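Local coordinates for protein 3-oxo-tetronate kinase (Cupriavidus necator, PDB 5DMH) that catalyses the ATP-dependent phosphorylation of 3-oxo-tetronate to 3-oxo-tetronate 4-phosphate, a step of four-carbon acid sugar metabolism, at residues 145-150 with 229-234; 205-210 with 236-241. All blocks are in the same frame, centred on the assembly; numbering follows the deposited sequence.

Contact 1. Residues 145-150 with 229-234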
ATOM      1  N   ILE A 145       2.361  15.129  10.255  1.00 15.50           N
ATOM      2  CA  ILE A 145       1.477  15.451   9.151  1.00 15.82           C
ATOM      3  C   ILE A 145       0.841  14.166   8.632  1.00 14.20           C
ATOM      4  O   ILE A 145       1.344  13.044   8.855  1.00 14.70           O
ATOM      5  CB  ILE A 145       2.185  16.146   7.970  1.00 15.11           C
ATOM      6  CG1 ILE A 145       3.319  15.286   7.418  1.00 13.95           C
ATOM      7  CG2 ILE A 145       2.671  17.554   8.396  1.00 18.07           C
ATOM      8  CD1 ILE A 145       3.821  15.765   6.098  1.00 19.16           C
ATOM      9  N   ALA A 146      -0.260  14.357   7.918  1.00 14.52           N
ATOM     10  CA  ALA A 146      -0.992  13.290   7.271  1.00 11.59           C
ATOM     11  C   ALA A 146      -1.229  13.749   5.823  1.00 17.60           C
ATOM     12  O   ALA A 146      -2.030  14.650   5.569  1.00 14.86           O
ATOM     13  CB  ALA A 146      -2.311  13.064   7.987  1.00 13.83           C
ATOM     14  N   CYS A 147      -0.498  13.164   4.888  1.00 15.46           N
ATOM     15  CA  CYS A 147      -0.548  13.607   3.506  1.00 16.52           C
ATOM     16  C   CYS A 147      -0.604  12.448   2.542  1.00 12.68           C
ATOM     17  O   CYS A 147       0.443  11.946   2.097  1.00 15.40           O
ATOM     18  CB  CYS A 147       0.696  14.432   3.160  1.00 16.24           C
ATOM     19  SG  CYS A 147       0.557  15.242   1.537  1.00 15.98           S
ATOM     20  N   PRO A 148      -1.819  12.039   2.183  1.00 13.90           N
ATOM     21  CA  PRO A 148      -1.961  10.981   1.169  1.00 14.20           C
ATOM     22  C   PRO A 148      -1.790  11.422  -0.289  1.00 12.94           C
ATOM     23  O   PRO A 148      -2.025  10.607  -1.174  1.00 14.69           O
ATOM     24  CB  PRO A 148      -3.377  10.486   1.399  1.00 13.34           C
ATOM     25  CG  PRO A 148      -4.133  11.716   1.943  1.00 15.30           C
ATOM     26  CD  PRO A 148      -3.112  12.400   2.807  1.00 14.95           C
ATOM     27  N   ALA A 149      -1.396  12.671  -0.559  1.00 14.15           N
ATOM     28  CA  ALA A 149      -1.311  13.131  -1.947  1.00 13.94           C
ATOM     29  C   ALA A 149      -0.317  12.315  -2.799  1.00 14.26           C
ATOM     30  O   ALA A 149       0.746  11.860  -2.309  1.00 16.06           O
ATOM     31  CB  ALA A 149      -0.950  14.604  -1.982  1.00 15.21           C
ATOM     32  N   PHE A 150      -0.645  12.179  -4.084  1.00 14.62           N
ATOM     33  CA  PHE A 150       0.126  11.350  -4.991  1.00 17.44           C
ATOM     34  C   PHE A 150      -0.189  11.817  -6.420  1.00 16.27           C
ATOM     35  O   PHE A 150      -0.925  11.157  -7.146  1.00 14.95           O
ATOM     36  CB  PHE A 150      -0.310   9.876  -4.770  1.00 17.15           C
ATOM     37  CG  PHE A 150       0.609   8.831  -5.389  1.00 16.44           C
ATOM     38  CD1 PHE A 150       1.643   9.172  -6.244  1.00 17.54           C
ATOM     39  CD2 PHE A 150       0.422   7.491  -5.084  1.00 13.09           C
ATOM     40  CE1 PHE A 150       2.457   8.217  -6.781  1.00 17.80           C
ATOM     41  CE2 PHE A 150       1.234   6.525  -5.614  1.00 15.54           C
ATOM     42  CZ  PHE A 150       2.262   6.879  -6.469  1.00 19.63           C
ATOM     43  N   ALA A 229      -1.767  17.203  11.501  1.00 14.82           N
ATOM     44  CA  ALA A 229      -2.305  18.098  10.475  1.00 15.02           C
ATOM     45  C   ALA A 229      -2.370  17.406   9.133  1.00 12.47           C
ATOM     46  O   ALA A 229      -1.361  16.861   8.661  1.00 13.21           O
ATOM     47  CB  ALA A 229      -1.442  19.347  10.344  1.00 14.45           C
ATOM     48  N   ILE A 230      -3.548  17.444   8.523  1.00 16.49           N
ATOM     49  CA  ILE A 230      -3.680  17.122   7.111  1.00 15.91           C
ATOM     50  C   ILE A 230      -2.789  18.121   6.377  1.00 15.28           C
ATOM     51  O   ILE A 230      -2.837  19.296   6.681  1.00 17.53           O
ATOM     52  CB  ILE A 230      -5.124  17.285   6.645  1.00 15.47           C
ATOM     53  CG1 ILE A 230      -6.070  16.306   7.365  1.00 17.86           C
ATOM     54  CG2 ILE A 230      -5.224  17.109   5.130  1.00 15.10           C
ATOM     55  CD1 ILE A 230      -5.732  14.850   7.175  1.00 18.00           C
ATOM     56  N   ALA A 231      -1.935  17.665   5.465  1.00 15.41           N
ATOM     57  CA  ALA A 231      -1.114  18.595   4.674  1.00 12.85           C
ATOM     58  C   ALA A 231      -1.587  18.664   3.231  1.00 15.99           C
ATOM     59  O   ALA A 231      -1.629  17.639   2.532  1.00 14.33           O
ATOM     60  CB  ALA A 231       0.346  18.199   4.715  1.00 16.98           C
ATOM     61  N   ASP A 232      -1.920  19.877   2.791  1.00 14.24           N
ATOM     62  CA  ASP A 232      -2.255  20.118   1.396  1.00 14.82           C
ATOM     63  C   ASP A 232      -1.039  19.870   0.479  1.00 12.71           C
ATOM     64  O   ASP A 232       0.118  20.106   0.833  1.00 16.64           O
ATOM     65  CB  ASP A 232      -2.783  21.557   1.167  1.00 12.83           C
ATOM     66  CG  ASP A 232      -4.213  21.792   1.650  1.00 15.01           C
ATOM     67  OD1 ASP A 232      -4.936  20.818   1.999  1.00 13.70           O
ATOM     68  OD2 ASP A 232      -4.613  22.995   1.680  1.00 17.65           O
ATOM     69  N   ALA A 233      -1.312  19.425  -0.741  1.00 12.83           N
ATOM     70  CA  ALA A 233      -0.267  19.268  -1.732  1.00 13.62           C
ATOM     71  C   ALA A 233      -0.950  19.192  -3.082  1.00 14.25           C
ATOM     72  O   ALA A 233      -1.771  18.292  -3.320  1.00 13.81           O
ATOM     73  CB  ALA A 233       0.551  18.017  -1.490  1.00 17.52           C
ATOM     74  N   VAL A 234      -0.660  20.180  -3.921  1.00 14.19           N
ATOM     75  CA  VAL A 234      -1.296  20.290  -5.245  1.00 14.60           C
ATOM     76  C   VAL A 234      -0.368  19.903  -6.380  1.00 18.68           C
ATOM     77  O   VAL A 234      -0.764  19.954  -7.553  1.00 19.31           O
ATOM     78  CB  VAL A 234      -1.863  21.696  -5.490  1.00 18.93           C
ATOM     79  CG1 VAL A 234      -2.702  22.141  -4.321  1.00 16.94           C
ATOM     80  CG2 VAL A 234      -0.746  22.720  -5.749  1.00 21.01           C
TER

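Contact 2. Residues 205-210 with 236-241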
ATOM      1  N   ASP A 205      -1.507  27.347   1.015  1.00 17.21           N
ATOM      2  CA  ASP A 205      -0.920  28.673   0.861  1.00 19.49           C
ATOM      3  C   ASP A 205       0.369  28.831   1.681  1.00 23.79           C
ATOM      4  O   ASP A 205       1.255  29.574   1.295  1.00 26.56           O
ATOM      5  CB  ASP A 205      -1.953  29.761   1.142  1.00 17.68           C
ATOM      6  CG  ASP A 205      -2.551  29.695   2.546  1.00 29.66           C
ATOM      7  OD1 ASP A 205      -2.474  28.654   3.227  1.00 23.97           O
ATOM      8  OD2 ASP A 205      -3.122  30.724   2.968  1.00 29.01           O
ATOM      9  N   ALA A 206       0.511  28.068   2.764  1.00 19.62           N
ATOM     10  CA  ALA A 206       1.798  28.001   3.451  1.00 17.25           C
ATOM     11  C   ALA A 206       2.768  27.122   2.658  1.00 19.12           C
ATOM     12  O   ALA A 206       3.926  27.488   2.450  1.00 20.44           O
ATOM     13  CB  ALA A 206       1.620  27.467   4.879  1.00 18.15           C
ATOM     14  N   VAL A 207       2.289  25.954   2.224  1.00 16.81           N
ATOM     15  CA  VAL A 207       3.131  25.027   1.485  1.00 14.61           C
ATOM     16  C   VAL A 207       3.677  25.682   0.219  1.00 20.65           C
ATOM     17  O   VAL A 207       4.844  25.495  -0.144  1.00 18.44           O
ATOM     18  CB  VAL A 207       2.372  23.752   1.147  1.00 14.69           C
ATOM     19  CG1 VAL A 207       3.294  22.780   0.429  1.00 16.38           C
ATOM     20  CG2 VAL A 207       1.815  23.124   2.416  1.00 19.04           C
ATOM     21  N   ALA A 208       2.843  26.504  -0.418  1.00 17.64           N
ATOM     22  CA  ALA A 208       3.229  27.161  -1.659  1.00 27.02           C
ATOM     23  C   ALA A 208       4.428  28.094  -1.468  1.00 24.70           C
ATOM     24  O   ALA A 208       5.137  28.376  -2.425  1.00 28.87           O
ATOM     25  CB  ALA A 208       2.056  27.928  -2.231  1.00 20.03           C
ATOM     26  N   ARG A 209       4.643  28.565  -0.244  1.00 21.50           N
ATOM     27  CA  ARG A 209       5.711  29.509   0.061  1.00 24.25           C
ATOM     28  C   ARG A 209       7.097  28.868   0.267  1.00 24.16           C
ATOM     29  O   ARG A 209       8.066  29.571   0.436  1.00 25.83           O
ATOM     30  CB  ARG A 209       5.332  30.341   1.273  1.00 22.78           C
ATOM     31  CG  ARG A 209       4.220  31.398   1.011  1.00 31.21           C
ATOM     32  CD  ARG A 209       4.139  32.425   2.135  1.00 36.48           C
ATOM     33  NE  ARG A 209       3.938  31.867   3.471  1.00 54.36           N
ATOM     34  CZ  ARG A 209       2.750  31.664   4.042  1.00 59.81           C
ATOM     35  NH1 ARG A 209       1.625  31.964   3.397  1.00 58.82           N
ATOM     36  NH2 ARG A 209       2.684  31.145   5.265  1.00 42.14           N
ATOM     37  N   GLY A 210       7.188  27.540   0.229  1.00 24.82           N
ATOM     38  CA  GLY A 210       8.469  26.863   0.328  1.00 21.76           C
ATOM     39  C   GLY A 210       8.734  26.251   1.697  1.00 28.99           C
ATOM     40  O   GLY A 210       7.941  26.403   2.634  1.00 18.48           O
ATOM     41  N   ASP A 236       3.834  17.733  -7.149  1.00 18.36           N
ATOM     42  CA  ASP A 236       5.027  17.074  -6.632  1.00 14.82           C
ATOM     43  C   ASP A 236       5.931  18.106  -5.948  1.00 19.10           C
ATOM     44  O   ASP A 236       6.587  17.802  -4.950  1.00 19.40           O
ATOM     45  CB  ASP A 236       5.804  16.336  -7.718  1.00 16.25           C
ATOM     46  CG  ASP A 236       5.166  15.010  -8.118  1.00 23.44           C
ATOM     47  OD1 ASP A 236       4.244  14.517  -7.440  1.00 21.21           O
ATOM     48  OD2 ASP A 236       5.602  14.465  -9.144  1.00 23.92           O
ATOM     49  N   ALA A 237       5.961  19.328  -6.473  1.00 18.84           N
ATOM     50  CA  ALA A 237       6.746  20.370  -5.827  1.00 16.84           C
ATOM     51  C   ALA A 237       6.316  20.563  -4.362  1.00 18.56           C
ATOM     52  O   ALA A 237       7.160  20.726  -3.486  1.00 19.31           O
ATOM     53  CB  ALA A 237       6.669  21.682  -6.593  1.00 18.04           C
ATOM     54  N   ASP A 238       5.006  20.540  -4.096  1.00 19.74           N
ATOM     55  CA  ASP A 238       4.527  20.672  -2.733  1.00 16.38           C
ATOM     56  C   ASP A 238       5.002  19.492  -1.897  1.00 17.70           C
ATOM     57  O   ASP A 238       5.368  19.669  -0.751  1.00 17.21           O
ATOM     58  CB  ASP A 238       2.990  20.776  -2.664  1.00 13.52           C
ATOM     59  CG  ASP A 238       2.470  22.134  -3.033  1.00 18.30           C
ATOM     60  OD1 ASP A 238       3.270  23.103  -3.229  1.00 21.39           O
ATOM     61  OD2 ASP A 238       1.230  22.256  -3.110  1.00 18.04           O
ATOM     62  N   LEU A 239       5.042  18.291  -2.480  1.00 17.74           N
ATOM     63  CA  LEU A 239       5.484  17.115  -1.735  1.00 16.78           C
ATOM     64  C   LEU A 239       6.960  17.233  -1.323  1.00 18.90           C
ATOM     65  O   LEU A 239       7.344  16.867  -0.194  1.00 17.84           O
ATOM     66  CB  LEU A 239       5.211  15.845  -2.544  1.00 15.24           C
ATOM     67  CG  LEU A 239       3.734  15.415  -2.623  1.00 14.18           C
ATOM     68  CD1 LEU A 239       3.587  14.275  -3.592  1.00 18.48           C
ATOM     69  CD2 LEU A 239       3.182  15.040  -1.256  1.00 18.45           C
ATOM     70  N   PHE A 240       7.799  17.764  -2.216  1.00 19.71           N
ATOM     71  CA  PHE A 240       9.196  17.943  -1.885  1.00 21.72           C
ATOM     72  C   PHE A 240       9.339  19.024  -0.810  1.00 17.23           C
ATOM     73  O   PHE A 240      10.174  18.896   0.093  1.00 18.32           O
ATOM     74  CB  PHE A 240      10.046  18.293  -3.105  1.00 24.56           C
ATOM     75  CG  PHE A 240      10.372  17.100  -3.974  1.00 23.04           C
ATOM     76  CD1 PHE A 240      11.436  16.271  -3.658  1.00 27.09           C
ATOM     77  CD2 PHE A 240       9.625  16.826  -5.102  1.00 25.83           C
ATOM     78  CE1 PHE A 240      11.751  15.179  -4.457  1.00 28.11           C
ATOM     79  CE2 PHE A 240       9.936  15.735  -5.905  1.00 30.45           C
ATOM     80  CZ  PHE A 240      10.998  14.919  -5.575  1.00 31.31           C
ATOM     81  N   THR A 241       8.529  20.068  -0.912  1.00 18.73           N
ATOM     82  CA  THR A 241       8.524  21.125   0.115  1.00 18.00           C
ATOM     83  C   THR A 241       8.170  20.562   1.507  1.00 20.64           C
ATOM     84  O   THR A 241       8.812  20.887   2.506  1.00 19.25           O
ATOM     85  CB  THR A 241       7.531  22.237  -0.264  1.00 18.85           C
ATOM     86  OG1 THR A 241       7.999  22.884  -1.448  1.00 18.33           O
ATOM     87  CG2 THR A 241       7.371  23.261   0.878  1.00 20.04           C
TER
HETATM   88  O   HOH W   1       5.752  24.023  -2.482  1.00 23.70           O

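Contact 1. Residues 145-150 with 229-234
A229 opens the parallel pairing with I145: its carbonyl oxygen accepts the N-H of A146 (N to O 2.8 Å), the donor tilted 33° from the carbonyl plane, and also receives the CA-H of I145. At I230 the side chain passes to the other face of the sheet. Its CG1 stands beside the backbone N (chi1 -63°), and the further bend at chi2 brings CD1 back to within 3.9 Å of A146 CB. A231 N then closes the second bond, to A146 O at 3.0 Å, approaching from above the carbonyl plane, while the A231 methyl touches both C147 CB, at 4.1 Å, and I145 CB. C147 SG, anti to its backbone N (chi1 -170°), lies 3.4 Å from A231 O. Beyond the paired strands A233 comes back inward, its CB meeting A149 CB at 3.8 Å and C147 SG at 4.1 Å. Small alanine methyls thus let the two chains stay close after regular pairing ends. Strand 228-231 lies between 144-147 and the outermost strand 199-202, and 144-147 pairs on its far side with 251-254. Helix 187-193 covers the I230 face; L239 and L242 of helix 236-245 cover C147, and L242 also reaches A231.

Contact 2. Residues 205-210 with 236-241
V207 and D238 meet where V207 and the turn after it lie against the first turns of helix 236-245. V207 CG1 is carried anti to the backbone N (chi1 -178°) and reaches across to the carboxylate, 3.6 Å from D238 CG and 3.7 Å from OD1, with D238 CB at a similar distance. A methyl thus meets the carboxyl group and its stem. D238 CG stands beside the backbone N (chi1 -78°), which brings the carboxylate back alongside the start of its own helix. There OD2 accepts the backbone N-H of V234, leaving OD1 to face the other segment. One turn on, T241 divides its two branches: CG2, anti to the backbone N, presses on the backbone of the turn, 3.4 Å from G210 C and 3.5 Å from V207 O, whereas OG1 is turned to a water. This water donates to V207 O at 2.9 Å and to D238 OD1 at 2.8 Å, and accepts from T241 OG1 at 2.7 Å, so one bond to 205-210 and two to 236-241 make it a bridge. The type I turn from V207 to G210 is closed by G210 N bonding to V207 O. G210 leaves the helical conformation with positive phi (103°), where a CB would collide with the preceding carbonyl O, which calls for glycine, and serves as N-cap of helix 211-223. Polar linkage across the contact is carried by a water rather than by direct bonds, with V207 O shared between that water and the turn, and the probably charged D238 carboxylate held by donors at both oxygens.

Both contacts lie within the sugar-binding N-terminal domain, with centres about 10 Å apart. Their segments alternate along the chain: 205-210 lies between those of contact 1, and 229-234, whose strand leads into helix 236-245, between those of contact 2. The contacts also touch directly. D238 OD2 of contact 2 packs 3.6 Å from A233 CA of contact 1, and V207 CG2 lies 3.8 Å from D232 O. L239 packs against 145-150, its CD2 3.8 Å from C147 SG and its CD1 3.9 Å from A149 O. All touching residues of contact 1 are buried, whereas contact 2 is partly buried and farther from the chain centre, about 24 Å against 16 Å. Both lie away from the ADP pocket.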